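Local coordinates for geranyltranstransferase (Enterococcus faecalis, PDB 3P8L) that is a polyprenyl synthase that probably condenses geranyl diphosphate with isopentenyl diphosphate, with magnesium, to give farnesyl diphosphate and diphosphate, at the interface of chains A and B. Residues are numbered along the deposited sequence; one frame, centred on the assembly and turned at random. Chains: chain A/B, Geranyltranstransferase.

Contact 1: the interface of chains A and B. Residues chain A 34-35; chain B 155-156, 160, 184.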
# COMPACT_ATOMS: atom_id res chain seq x y z
N GLU A 34 -10.68 3.84 11.72
CA GLU A 34 -11.15 3.59 13.09
C GLU A 34 -10.56 4.57 14.10
O GLU A 34 -11.29 5.17 14.89
CB GLU A 34 -10.85 2.14 13.52
CG GLU A 34 -11.46 1.09 12.59
CD GLU A 34 -12.96 1.27 12.36
OE1 GLU A 34 -13.73 1.17 13.35
OE2 GLU A 34 -13.36 1.51 11.20
N ASN A 35 -9.24 4.76 14.05
CA ASN A 35 -8.55 5.58 15.04
C ASN A 35 -8.64 7.06 14.68
O ASN A 35 -8.24 7.46 13.59
CB ASN A 35 -7.09 5.11 15.17
CG ASN A 35 -6.32 5.87 16.23
OD1 ASN A 35 -5.84 6.97 16.00
ND2 ASN A 35 -6.15 5.26 17.40
N ASN B 155 -6.28 1.40 7.44
CA ASN B 155 -7.03 2.30 8.36
C ASN B 155 -8.17 1.67 9.14
O ASN B 155 -8.49 2.11 10.25
CB ASN B 155 -7.54 3.52 7.61
CG ASN B 155 -6.43 4.36 7.06
OD1 ASN B 155 -5.33 4.35 7.58
ND2 ASN B 155 -6.71 5.10 5.99
N GLN B 156 -8.80 0.66 8.56
CA GLN B 156 -9.89 -0.02 9.24
C GLN B 156 -9.37 -1.13 10.14
O GLN B 156 -10.18 -1.77 10.80
CB GLN B 156 -10.84 -0.67 8.24
CG GLN B 156 -11.69 0.31 7.52
CD GLN B 156 -12.85 -0.34 6.87
OE1 GLN B 156 -12.70 -1.05 5.88
NE2 GLN B 156 -14.03 -0.09 7.40
N SER B 160 -4.67 1.43 12.39
CA SER B 160 -5.44 2.06 13.49
C SER B 160 -5.09 1.36 14.81
O SER B 160 -4.93 2.03 15.84
CB SER B 160 -6.95 1.95 13.24
OG SER B 160 -7.42 2.94 12.34
N LYS B 184 -7.74 -4.85 16.29
CA LYS B 184 -7.22 -4.18 15.10
C LYS B 184 -5.74 -4.48 14.87
O LYS B 184 -5.38 -4.90 13.78
CB LYS B 184 -7.50 -2.67 15.12
CG LYS B 184 -8.97 -2.23 15.18
CD LYS B 184 -9.82 -2.79 14.05
CE LYS B 184 -11.29 -2.43 14.24
NZ LYS B 184 -12.16 -2.95 13.14
O HOH W 1 -7.59 2.59 17.69
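A:Glu34 and A:Asn35, the loop residues just ahead of helix 36-47, lie against the loop before helix 158-167, that helix's first turn, and B:Lys184 of helix 175-200 in the partner subunit of this all-helical FPP/GGPP synthase. Two successive backbone amides donate hydrogen bonds across the contact. A:Glu34 N donates to B:Asn155 O at 3.2 Å, nearly straight at the hydrogen (171°) but from above the carbonyl plane. A:Asn35 N donates to the hydroxyl OG of B:Ser160 at 3.1 Å. That hydroxyl in turn donates to B:Asn155 O, 2.5 Å from OG, a short bond arriving from the face of the carbonyl opposite to A:Glu34 N. Serine suits the place because one small group can accept from the neighbour and donate to its own chain, which fixes the rotation of OG; a chi1 of -81° sets OG beside its own backbone N.

A water adds a longer polar link: the amide ND2 of A:Asn35 lies 3.0 Å from water 1, which also bonds to B:Ser160 O.

Apolar contacts come from the aliphatic parts of polar side chains. The CB groups of A:Asn35 and B:Ser160 meet at 3.7 Å. In A:Glu34, chi1 (-57°, CG anti to the carbonyl carbon) sets CG over the backbone of B:Gln156, 3.9 Å from its CA, and alongside the methylene CE of B:Lys184; the bend at chi2 turns the carboxylate away from that backbone. Glutamate thus offers methylenes for packing and a carboxylate facing the B:Lys184 ammonium. Its OE1 stands 4.4 Å from B:Lys184 NZ, too far for a salt bridge, although the opposite charges probably attract. B:Lys184 NZ makes a weak hydrogen bond to B:Gln156 O instead.

Contact 2: the interface of chains A and B. Residues chain A 155, 159; chain B 33, 38, 42, 119, 123, 127.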
# COMPACT_ATOMS: atom_id res chain seq x y z
N ASN A 155 8.03 -1.23 -5.62
CA ASN A 155 9.42 -1.64 -5.88
C ASN A 155 9.87 -1.52 -7.32
O ASN A 155 11.06 -1.37 -7.56
CB ASN A 155 9.64 -3.09 -5.45
CG ASN A 155 9.43 -3.30 -3.98
OD1 ASN A 155 9.73 -2.43 -3.17
ND2 ASN A 155 8.92 -4.47 -3.63
N VAL A 159 9.17 3.64 -5.07
CA VAL A 159 9.96 3.27 -3.90
C VAL A 159 11.42 2.99 -4.28
O VAL A 159 12.32 3.47 -3.60
CB VAL A 159 9.34 2.12 -3.08
CG1 VAL A 159 10.24 1.75 -1.90
CG2 VAL A 159 7.98 2.53 -2.56
N THR B 33 11.74 -5.86 -8.16
CA THR B 33 12.37 -4.73 -7.49
C THR B 33 13.53 -4.20 -8.32
O THR B 33 14.46 -4.95 -8.63
CB THR B 33 12.92 -5.13 -6.10
OG1 THR B 33 11.89 -5.80 -5.35
CG2 THR B 33 13.41 -3.92 -5.35
N LEU B 38 17.37 -1.67 -1.95
CA LEU B 38 15.99 -1.88 -1.55
C LEU B 38 15.69 -3.38 -1.50
O LEU B 38 15.19 -3.88 -0.49
CB LEU B 38 15.02 -1.16 -2.49
CG LEU B 38 13.53 -1.29 -2.15
CD1 LEU B 38 13.27 -0.73 -0.76
CD2 LEU B 38 12.71 -0.55 -3.21
N MET B 42 14.74 -5.73 1.85
CA MET B 42 13.50 -6.49 1.98
C MET B 42 13.80 -7.98 2.16
O MET B 42 13.14 -8.65 2.97
CB MET B 42 12.55 -6.21 0.80
CG MET B 42 12.01 -4.76 0.75
SD MET B 42 10.91 -4.30 -0.64
CE MET B 42 11.99 -4.69 -2.01
N LEU B 119 11.62 2.61 3.61
CA LEU B 119 11.38 2.25 2.21
C LEU B 119 11.17 0.76 1.98
O LEU B 119 10.32 0.39 1.19
CB LEU B 119 12.49 2.79 1.29
CG LEU B 119 12.56 4.33 1.23
CD1 LEU B 119 13.72 4.80 0.35
CD2 LEU B 119 11.26 4.96 0.77
N GLY B 123 7.96 -0.66 0.41
CA GLY B 123 8.12 -1.58 -0.71
C GLY B 123 7.41 -2.92 -0.51
O GLY B 123 6.71 -3.41 -1.41
N GLY B 127 4.32 -4.17 -2.44
CA GLY B 127 4.61 -5.50 -3.01
C GLY B 127 3.53 -6.54 -2.76
O GLY B 127 3.19 -7.32 -3.65
O HOH W 2 6.40 -2.98 -4.32
O HOH W 3 8.93 -6.75 -5.49
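A:Asn155 has the most surface buried in this patch of the prenyl synthase dimer, and the methyl CE of B:Met42 caps one face of its side-chain amide, with SD off towards the O/N end; the two chains arrive from opposite directions. CE lies 3.5 Å from the amide carbon CG of A:Asn155, and the sulfur SD of B:Met42 is 3.4 Å from OD1 of A:Asn155. A bend at chi3 (-58°) turns this methyl towards the amide. Methionine suits the place since its pliant thioether can mould itself to a flat polar group.

Beside the amide, the CB of A:Asn155 packs against B:Thr33, 3.8 Å from its CA. Two waters supply polar links. Water 2 lies 2.7 Å from the backbone N of A:Asn155 and also bonds to B:Gly123 O. Water 3 joins the side-chain ND2 of A:Asn155 to the hydroxyl OG1 of B:Thr33, so asparagine and threonine each serve both packing and hydration.

A:Val159, second in buried area, uses one branch: CG1 is anti to the backbone N (chi1 178°) and meets CD2 of B:Leu38 at 3.6 Å, the two side chains crossing at about a right angle. The same methyl reaches B:Leu119, whose CB is 4.0 Å away. CG1 thus lies against both leucines, and a compact branched residue suits this spot by the helix backbone.

B:Gly123 comes next in buried area; having no side chain, it lets the asparagine amide approach the helix backbone. One turn further along, B:Gly127 likewise keeps the helix surface low. The site lies where the loop before helix 158-167 and that helix's first turn, in chain A, meet helices 36-47 and 114-133 and the loop before helix 36-47 of chain B.

Contact 1 and contact 2 lie in one two-fold symmetric interface; the centres of their C-alpha atoms are about 24 Å apart. Each joins the start of helix 158-167 and its preceding loop to the region around the start of helix 36-47, with the chains exchanged; contact 1 also uses helix 175-200 and contact 2 helix 114-133. Residue 155 serves in both: through its backbone carbonyl in contact 1, and through its side chain and backbone N in contact 2. By symmetry each copy does both jobs, which probably helps hold the homodimer typical of the family.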